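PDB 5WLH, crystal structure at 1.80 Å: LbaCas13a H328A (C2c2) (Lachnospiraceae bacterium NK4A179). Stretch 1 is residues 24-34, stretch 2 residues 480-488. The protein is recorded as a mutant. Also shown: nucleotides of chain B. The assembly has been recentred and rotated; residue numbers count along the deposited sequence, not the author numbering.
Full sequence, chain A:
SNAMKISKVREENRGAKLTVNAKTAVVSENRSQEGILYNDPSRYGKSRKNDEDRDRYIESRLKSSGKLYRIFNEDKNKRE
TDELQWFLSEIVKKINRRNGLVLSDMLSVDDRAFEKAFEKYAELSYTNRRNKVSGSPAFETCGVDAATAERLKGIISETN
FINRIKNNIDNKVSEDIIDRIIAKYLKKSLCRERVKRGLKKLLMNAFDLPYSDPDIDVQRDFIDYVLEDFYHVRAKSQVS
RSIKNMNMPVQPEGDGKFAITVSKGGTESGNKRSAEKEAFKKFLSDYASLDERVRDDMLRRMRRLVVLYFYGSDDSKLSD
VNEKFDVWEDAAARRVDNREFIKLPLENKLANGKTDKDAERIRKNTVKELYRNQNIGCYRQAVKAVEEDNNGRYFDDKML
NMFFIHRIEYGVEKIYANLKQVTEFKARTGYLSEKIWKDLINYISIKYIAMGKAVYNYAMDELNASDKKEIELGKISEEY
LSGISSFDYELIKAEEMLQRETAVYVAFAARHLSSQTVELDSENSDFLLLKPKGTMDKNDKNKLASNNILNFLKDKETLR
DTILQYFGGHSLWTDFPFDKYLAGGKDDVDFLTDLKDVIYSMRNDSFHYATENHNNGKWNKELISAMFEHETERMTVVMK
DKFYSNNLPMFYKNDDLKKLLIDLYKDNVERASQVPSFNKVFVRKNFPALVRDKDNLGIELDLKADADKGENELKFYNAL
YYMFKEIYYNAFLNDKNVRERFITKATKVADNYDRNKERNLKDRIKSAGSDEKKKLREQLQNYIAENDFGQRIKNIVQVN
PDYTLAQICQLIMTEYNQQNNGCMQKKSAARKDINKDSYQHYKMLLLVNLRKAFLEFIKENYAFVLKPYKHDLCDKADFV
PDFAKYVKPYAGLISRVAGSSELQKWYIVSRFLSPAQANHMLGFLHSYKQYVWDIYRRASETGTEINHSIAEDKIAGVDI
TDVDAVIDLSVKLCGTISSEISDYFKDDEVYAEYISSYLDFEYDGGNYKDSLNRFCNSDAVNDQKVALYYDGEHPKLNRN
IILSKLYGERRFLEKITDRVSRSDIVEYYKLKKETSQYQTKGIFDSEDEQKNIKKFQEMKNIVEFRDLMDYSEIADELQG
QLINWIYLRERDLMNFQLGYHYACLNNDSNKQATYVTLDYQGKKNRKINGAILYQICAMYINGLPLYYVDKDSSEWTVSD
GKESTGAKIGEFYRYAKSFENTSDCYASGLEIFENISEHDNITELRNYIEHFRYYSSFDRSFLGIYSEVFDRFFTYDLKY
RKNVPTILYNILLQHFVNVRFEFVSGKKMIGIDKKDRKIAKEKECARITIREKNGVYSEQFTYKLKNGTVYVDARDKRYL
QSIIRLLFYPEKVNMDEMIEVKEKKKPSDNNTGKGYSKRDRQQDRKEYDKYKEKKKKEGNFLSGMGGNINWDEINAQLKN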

ATOM      1  N   THR A  24     -20.691   1.173  -6.690  1.00 26.13           N
ATOM      2  CA  THR A  24     -20.746   1.180  -8.140  1.00 25.19           C
ATOM      3  C   THR A  24     -19.909   0.033  -8.672  1.00 22.17           C
ATOM      4  O   THR A  24     -18.984  -0.445  -8.009  1.00 26.03           O
ATOM      5  CB  THR A  24     -20.245   2.499  -8.739  1.00 35.57           C
ATOM      6  OG1 THR A  24     -18.814   2.551  -8.649  1.00 36.19           O
ATOM      7  CG2 THR A  24     -20.832   3.678  -7.991  1.00 37.99           C
ATOM      8  N   ALA A  25     -20.272  -0.430  -9.858  1.00 23.77           N
ATOM      9  CA  ALA A  25     -19.461  -1.384 -10.583  1.00 24.86           C
ATOM     10  C   ALA A  25     -19.612  -1.054 -12.047  1.00 24.46           C
ATOM     11  O   ALA A  25     -20.501  -0.298 -12.441  1.00 28.24           O
ATOM     12  CB  ALA A  25     -19.878  -2.838 -10.297  1.00 21.25           C
ATOM     13  N   VAL A  26     -18.742  -1.637 -12.858  1.00 20.69           N
ATOM     14  CA  VAL A  26     -18.894  -1.607 -14.302  1.00 20.26           C
ATOM     15  C   VAL A  26     -19.157  -3.032 -14.758  1.00 25.41           C
ATOM     16  O   VAL A  26     -18.380  -3.942 -14.451  1.00 23.77           O
ATOM     17  CB  VAL A  26     -17.658  -1.029 -15.002  1.00 23.45           C
ATOM     18  CG1 VAL A  26     -17.809  -1.179 -16.501  1.00 21.17           C
ATOM     19  CG2 VAL A  26     -17.489   0.449 -14.655  1.00 21.73           C
ATOM     20  N   VAL A  27     -20.248  -3.241 -15.472  1.00 24.15           N
ATOM     21  CA  VAL A  27     -20.533  -4.574 -15.993  1.00 24.12           C
ATOM     22  C   VAL A  27     -20.449  -4.527 -17.508  1.00 25.11           C
ATOM     23  O   VAL A  27     -20.672  -3.487 -18.136  1.00 26.60           O
ATOM     24  CB  VAL A  27     -21.896  -5.113 -15.518  1.00 25.28           C
ATOM     25  CG1 VAL A  27     -21.915  -5.221 -13.991  1.00 27.79           C
ATOM     26  CG2 VAL A  27     -23.026  -4.244 -16.029  1.00 33.29           C
ATOM     27  N   SER A  28     -20.121  -5.673 -18.101  1.00 25.93           N
ATOM     28  CA  SER A  28     -19.963  -5.788 -19.539  1.00 29.31           C
ATOM     29  C   SER A  28     -20.821  -6.953 -20.004  1.00 36.54           C
ATOM     30  O   SER A  28     -20.571  -8.096 -19.615  1.00 41.55           O
ATOM     31  CB  SER A  28     -18.492  -6.006 -19.904  1.00 32.63           C
ATOM     32  OG  SER A  28     -18.288  -5.837 -21.288  1.00 38.60           O
ATOM     33  N   GLU A  29     -21.842  -6.669 -20.806  1.00 45.81           N
ATOM     34  CA  GLU A  29     -22.741  -7.747 -21.204  1.00 61.09           C
ATOM     35  C   GLU A  29     -22.371  -8.315 -22.569  1.00 68.61           C
ATOM     36  O   GLU A  29     -21.830  -9.425 -22.656  1.00 71.68           O
ATOM     37  CB  GLU A  29     -24.188  -7.260 -21.173  1.00 68.71           C
ATOM     38  CG  GLU A  29     -24.573  -6.689 -19.811  1.00 76.29           C
ATOM     39  CD  GLU A  29     -25.874  -7.254 -19.267  1.00 81.60           C
ATOM     40  OE1 GLU A  29     -26.630  -7.884 -20.042  1.00 81.41           O
ATOM     41  OE2 GLU A  29     -26.132  -7.068 -18.056  1.00 83.83           O
ATOM     42  N   ASN A  30     -22.646  -7.578 -23.639  1.00 69.14           N
ATOM     43  CA  ASN A  30     -22.315  -8.015 -24.997  1.00 67.25           C
ATOM     44  C   ASN A  30     -21.459  -6.938 -25.660  1.00 61.90           C
ATOM     45  O   ASN A  30     -21.917  -6.210 -26.546  1.00 57.17           O
ATOM     46  CB  ASN A  30     -23.586  -8.320 -25.800  1.00 70.77           C
ATOM     47  CG  ASN A  30     -24.193  -9.665 -25.436  1.00 73.91           C
ATOM     48  OD1 ASN A  30     -23.631 -10.718 -25.747  1.00 73.86           O
ATOM     49  ND2 ASN A  30     -25.346  -9.636 -24.776  1.00 75.62           N
ATOM     50  N   ARG A  31     -20.210  -6.837 -25.205  1.00 59.55           N
ATOM     51  CA  ARG A  31     -19.244  -5.834 -25.659  1.00 60.94           C
ATOM     52  C   ARG A  31     -19.785  -4.409 -25.539  1.00 58.47           C
ATOM     53  O   ARG A  31     -19.266  -3.481 -26.170  1.00 58.97           O
ATOM     54  CB  ARG A  31     -18.768  -6.118 -27.086  1.00 64.06           C
ATOM     55  CG  ARG A  31     -17.266  -5.969 -27.231  1.00 66.88           C
ATOM     56  CD  ARG A  31     -16.779  -6.392 -28.596  1.00 68.99           C
ATOM     57  NE  ARG A  31     -15.900  -7.554 -28.496  1.00 72.14           N
ATOM     58  CZ  ARG A  31     -15.395  -8.200 -29.539  1.00 75.73           C
ATOM     59  NH1 ARG A  31     -15.672  -7.787 -30.767  1.00 78.03           N
ATOM     60  NH2 ARG A  31     -14.601  -9.246 -29.355  1.00 75.61           N
ATOM     61  N   SER A  32     -20.822  -4.228 -24.729  1.00 52.90           N
ATOM     62  CA  SER A  32     -21.258  -2.922 -24.274  1.00 47.90           C
ATOM     63  C   SER A  32     -21.221  -2.927 -22.754  1.00 36.93           C
ATOM     64  O   SER A  32     -21.414  -3.967 -22.116  1.00 37.89           O
ATOM     65  CB  SER A  32     -22.664  -2.591 -24.759  1.00 54.32           C
ATOM     66  OG  SER A  32     -23.580  -3.552 -24.278  1.00 56.21           O
ATOM     67  N   GLN A  33     -20.974  -1.767 -22.170  1.00 29.69           N
ATOM     68  CA  GLN A  33     -20.763  -1.724 -20.740  1.00 32.25           C
ATOM     69  C   GLN A  33     -21.759  -0.780 -20.082  1.00 35.30           C
ATOM     70  O   GLN A  33     -22.425   0.034 -20.732  1.00 40.21           O
ATOM     71  CB  GLN A  33     -19.318  -1.328 -20.429  1.00 33.04           C
ATOM     72  CG  GLN A  33     -18.326  -2.422 -20.776  1.00 31.60           C
ATOM     73  CD  GLN A  33     -17.796  -2.301 -22.193  1.00 30.35           C
ATOM     74  OE1 GLN A  33     -17.541  -1.202 -22.679  1.00 34.10           O
ATOM     75  NE2 GLN A  33     -17.654  -3.427 -22.868  1.00 26.79           N
ATOM     76  N   GLU A  34     -21.869  -0.916 -18.769  1.00 31.41           N
ATOM     77  CA  GLU A  34     -22.754  -0.051 -18.012  1.00 34.89           C
ATOM     78  C   GLU A  34     -22.181   0.129 -16.619  1.00 29.41           C
ATOM     79  O   GLU A  34     -21.770  -0.849 -15.982  1.00 28.81           O
ATOM     80  CB  GLU A  34     -24.162  -0.650 -17.944  1.00 34.23           C
ATOM     81  CG  GLU A  34     -25.140   0.120 -17.073  1.00 38.30           C
ATOM     82  CD  GLU A  34     -26.496  -0.551 -17.021  1.00 44.87           C
ATOM     83  OE1 GLU A  34     -26.699  -1.513 -17.794  1.00 49.18           O
ATOM     84  OE2 GLU A  34     -27.350  -0.136 -16.202  1.00 43.85           O
ATOM     85  N   TYR A 480     -13.740 -13.181 -22.208  1.00 26.09           N
ATOM     86  CA  TYR A 480     -13.495 -11.743 -22.164  1.00 25.72           C
ATOM     87  C   TYR A 480     -13.762 -11.046 -23.486  1.00 28.83           C
ATOM     88  O   TYR A 480     -13.609  -9.827 -23.566  1.00 24.24           O
ATOM     89  CB  TYR A 480     -12.057 -11.482 -21.688  1.00 24.27           C
ATOM     90  CG  TYR A 480     -11.878 -12.066 -20.316  1.00 26.72           C
ATOM     91  CD1 TYR A 480     -12.419 -11.433 -19.196  1.00 29.78           C
ATOM     92  CD2 TYR A 480     -11.249 -13.290 -20.139  1.00 28.33           C
ATOM     93  CE1 TYR A 480     -12.290 -11.984 -17.941  1.00 29.82           C
ATOM     94  CE2 TYR A 480     -11.119 -13.853 -18.886  1.00 28.30           C
ATOM     95  CZ  TYR A 480     -11.641 -13.191 -17.790  1.00 29.74           C
ATOM     96  OH  TYR A 480     -11.507 -13.748 -16.547  1.00 30.29           O
ATOM     97  N   LEU A 481     -14.192 -11.774 -24.528  1.00 29.06           N
ATOM     98  CA  LEU A 481     -14.448 -11.106 -25.797  1.00 24.29           C
ATOM     99  C   LEU A 481     -15.577 -10.105 -25.666  1.00 25.35           C
ATOM    100  O   LEU A 481     -15.600  -9.099 -26.382  1.00 32.30           O
ATOM    101  CB  LEU A 481     -14.788 -12.124 -26.887  1.00 32.45           C
ATOM    102  CG  LEU A 481     -13.596 -12.812 -27.545  1.00 37.05           C
ATOM    103  CD1 LEU A 481     -14.094 -13.963 -28.408  1.00 37.82           C
ATOM    104  CD2 LEU A 481     -12.766 -11.815 -28.363  1.00 36.65           C
ATOM    105  N   SER A 482     -16.510 -10.355 -24.754  1.00 28.39           N
ATOM    106  CA  SER A 482     -17.618  -9.448 -24.519  1.00 32.83           C
ATOM    107  C   SER A 482     -17.283  -8.356 -23.515  1.00 33.57           C
ATOM    108  O   SER A 482     -18.169  -7.575 -23.153  1.00 33.87           O
ATOM    109  CB  SER A 482     -18.845 -10.232 -24.051  1.00 38.08           C
ATOM    110  OG  SER A 482     -19.389 -10.956 -25.142  1.00 42.03           O
ATOM    111  N   GLY A 483     -16.046  -8.290 -23.049  1.00 26.33           N
ATOM    112  CA  GLY A 483     -15.578  -7.149 -22.286  1.00 23.94           C
ATOM    113  C   GLY A 483     -15.249  -7.504 -20.845  1.00 24.56           C
ATOM    114  O   GLY A 483     -15.495  -8.608 -20.360  1.00 23.41           O
ATOM    115  N   ILE A 484     -14.673  -6.509 -20.180  1.00 22.26           N
ATOM    116  CA  ILE A 484     -14.119  -6.612 -18.834  1.00 24.11           C
ATOM    117  C   ILE A 484     -15.035  -5.886 -17.857  1.00 21.98           C
ATOM    118  O   ILE A 484     -15.476  -4.760 -18.126  1.00 24.04           O
ATOM    119  CB  ILE A 484     -12.707  -5.988 -18.792  1.00 21.53           C
ATOM    120  CG1 ILE A 484     -11.772  -6.699 -19.770  1.00 23.36           C
ATOM    121  CG2 ILE A 484     -12.160  -6.029 -17.358  1.00 23.16           C
ATOM    122  CD1 ILE A 484     -10.513  -5.886 -20.080  1.00 19.05           C
ATOM    123  N   SER A 485     -15.284  -6.505 -16.710  1.00 23.29           N
ATOM    124  CA  SER A 485     -16.049  -5.876 -15.644  1.00 21.36           C
ATOM    125  C   SER A 485     -15.111  -5.331 -14.575  1.00 20.78           C
ATOM    126  O   SER A 485     -13.939  -5.702 -14.488  1.00 21.43           O
ATOM    127  CB  SER A 485     -17.017  -6.875 -15.008  1.00 22.68           C
ATOM    128  OG  SER A 485     -16.296  -7.759 -14.145  1.00 23.18           O
ATOM    129  N   SER A 486     -15.653  -4.462 -13.728  1.00 20.38           N
ATOM    130  CA  SER A 486     -14.842  -3.989 -12.613  1.00 20.59           C
ATOM    131  C   SER A 486     -14.493  -5.132 -11.665  1.00 18.66           C
ATOM    132  O   SER A 486     -13.388  -5.176 -11.131  1.00 18.02           O
ATOM    133  CB  SER A 486     -15.551  -2.847 -11.880  1.00 19.72           C
ATOM    134  OG  SER A 486     -16.856  -3.217 -11.471  1.00 21.12           O
ATOM    135  N   PHE A 487     -15.405  -6.097 -11.480  1.00 17.21           N
ATOM    136  CA  PHE A 487     -15.102  -7.240 -10.626  1.00 17.66           C
ATOM    137  C   PHE A 487     -13.899  -8.013 -11.158  1.00 17.95           C
ATOM    138  O   PHE A 487     -13.086  -8.519 -10.373  1.00 19.19           O
ATOM    139  CB  PHE A 487     -16.316  -8.171 -10.535  1.00 15.64           C
ATOM    140  CG  PHE A 487     -17.552  -7.488 -10.048  1.00 17.87           C
ATOM    141  CD1 PHE A 487     -17.718  -7.223  -8.695  1.00 22.08           C
ATOM    142  CD2 PHE A 487     -18.533  -7.094 -10.932  1.00 21.55           C
ATOM    143  CE1 PHE A 487     -18.858  -6.571  -8.222  1.00 20.07           C
ATOM    144  CE2 PHE A 487     -19.675  -6.447 -10.481  1.00 25.51           C
ATOM    145  CZ  PHE A 487     -19.849  -6.202  -9.116  1.00 22.70           C
ATOM    146  N   ASP A 488     -13.790  -8.133 -12.493  1.00 17.72           N
ATOM    147  CA  ASP A 488     -12.635  -8.800 -13.096  1.00 21.07           C
ATOM    148  C   ASP A 488     -11.336  -8.171 -12.620  1.00 19.05           C
ATOM    149  O   ASP A 488     -10.360  -8.868 -12.315  1.00 18.81           O
ATOM    150  CB  ASP A 488     -12.692  -8.709 -14.632  1.00 22.72           C
ATOM    151  CG  ASP A 488     -13.786  -9.559 -15.241  1.00 25.49           C
ATOM    152  OD1 ASP A 488     -14.123 -10.600 -14.665  1.00 23.03           O
ATOM    153  OD2 ASP A 488     -14.280  -9.189 -16.316  1.00 25.49           O
TER
ATOM    154  P     A B  26      -9.142  -0.567  -6.262  1.00 22.34           P
ATOM    155  OP1   A B  26      -7.674  -0.748  -6.149  1.00 24.87           O
ATOM    156  OP2   A B  26      -9.794   0.756  -6.139  1.00 25.06           O
ATOM    157  O5'   A B  26      -9.603  -1.179  -7.650  1.00 22.22           O
ATOM    158  C5'   A B  26      -9.019  -2.360  -8.191  1.00 22.92           C
ATOM    159  C4'   A B  26      -9.163  -2.349  -9.692  1.00 25.15           C
ATOM    160  O4'   A B  26     -10.571  -2.505 -10.025  1.00 25.47           O
ATOM    161  C3'   A B  26      -8.722  -1.044 -10.341  1.00 25.99           C
ATOM    162  O3'   A B  26      -8.275  -1.310 -11.665  1.00 25.22           O
ATOM    163  C2'   A B  26     -10.024  -0.252 -10.388  1.00 25.39           C
ATOM    164  O2'   A B  26     -10.060   0.810 -11.316  1.00 27.34           O
ATOM    165  C1'   A B  26     -11.041  -1.353 -10.702  1.00 22.39           C
ATOM    166  N9    A B  26     -12.355  -1.032 -10.153  1.00 24.39           N
ATOM    167  C8    A B  26     -12.814  -1.338  -8.897  1.00 23.82           C
ATOM    168  N7    A B  26     -14.025  -0.864  -8.668  1.00 20.07           N
ATOM    169  C5    A B  26     -14.355  -0.225  -9.843  1.00 19.73           C
ATOM    170  C6    A B  26     -15.524   0.462 -10.222  1.00 22.59           C
ATOM    171  N6    A B  26     -16.560   0.605  -9.381  1.00 23.14           N
ATOM    172  N1    A B  26     -15.552   1.011 -11.446  1.00 27.97           N
ATOM    173  C2    A B  26     -14.494   0.855 -12.263  1.00 26.77           C
ATOM    174  N3    A B  26     -13.348   0.222 -12.011  1.00 29.15           N
ATOM    175  C4    A B  26     -13.348  -0.308 -10.772  1.00 24.29           C
ATOM    176  P     G B  23     -19.849   9.800  -5.483  1.00 26.97           P
ATOM    177  OP1   G B  23     -20.684   9.068  -4.485  1.00 26.65           O
ATOM    178  OP2   G B  23     -18.830  10.757  -5.011  1.00 24.86           O
ATOM    179  O5'   G B  23     -19.083   8.784  -6.430  1.00 24.41           O
ATOM    180  C5'   G B  23     -19.804   7.750  -7.079  1.00 21.52           C
ATOM    181  C4'   G B  23     -18.894   6.945  -7.960  1.00 22.26           C
ATOM    182  O4'   G B  23     -18.221   7.799  -8.911  1.00 26.25           O
ATOM    183  C3'   G B  23     -17.761   6.237  -7.255  1.00 25.69           C
ATOM    184  O3'   G B  23     -18.193   5.066  -6.587  1.00 26.25           O
ATOM    185  C2'   G B  23     -16.787   5.973  -8.390  1.00 21.81           C
ATOM    186  O2'   G B  23     -17.243   4.878  -9.180  1.00 24.70           O
ATOM    187  C1'   G B  23     -16.947   7.251  -9.217  1.00 25.61           C
ATOM    188  N9    G B  23     -15.922   8.265  -8.905  1.00 24.97           N
ATOM    189  C8    G B  23     -16.055   9.378  -8.105  1.00 21.27           C
ATOM    190  N7    G B  23     -14.952  10.096  -8.062  1.00 22.29           N
ATOM    191  C5    G B  23     -14.060   9.423  -8.910  1.00 18.47           C
ATOM    192  C6    G B  23     -12.719   9.713  -9.268  1.00 23.21           C
ATOM    193  O6    G B  23     -12.042  10.682  -8.896  1.00 23.60           O
ATOM    194  N1    G B  23     -12.189   8.764 -10.153  1.00 21.21           N
ATOM    195  C2    G B  23     -12.874   7.655 -10.607  1.00 23.63           C
ATOM    196  N2    G B  23     -12.254   6.813 -11.452  1.00 21.89           N
ATOM    197  N3    G B  23     -14.128   7.384 -10.275  1.00 23.00           N
ATOM    198  C4    G B  23     -14.642   8.292  -9.423  1.00 20.45           C

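Backbone-anchored hydrogen bonds hold strand 24-28 and the turn after it against the loop and helix start of stretch 2. At Val 26 the exchange is reciprocal: Val 26 N donates to Ser 486 OG (2.8 Å) and Ser 486 N donates to Val 26 O (2.9 Å), both nearly straight, so the main chain of Val 26 is met on both its N and its O by Ser 486, the first residue of the helix, once through the side chain and once through the backbone. The helix start is also braced internally: Ser 485, at the N-cap, accepts from Asp 488 N through Ser 485 OG (3.0 Å), and Ser 485 N donates to Asp 488 OD2 (2.9 Å).

At the other end, Ser 482 O accepts from Ser 28 OG (2.6 Å) and Arg 31 N (3.0 Å). Ser 28 OG in turn accepts from Gln 33 NE2 (3.0 Å), linking the two strands of stretch 1 to the turn 480-483. Arg 31 NE donates to Leu 481 O (2.6 Å), which lies near the guanidinium plane; the bond from Arg 31 NH2 to Leu 481 O (3.1 Å) is weak.

Gly 483 fits because a CB would fall 2.0 Å from Ser 28 OG; its backbone angles alone also call for glycine.

Apolar packing centres on Phe 487: Phe 487 CZ lies 3.6 Å from Ala 25 CB, while Val 27 CG1 approaches the ring edge, 4.3 Å from Phe 487 CE2.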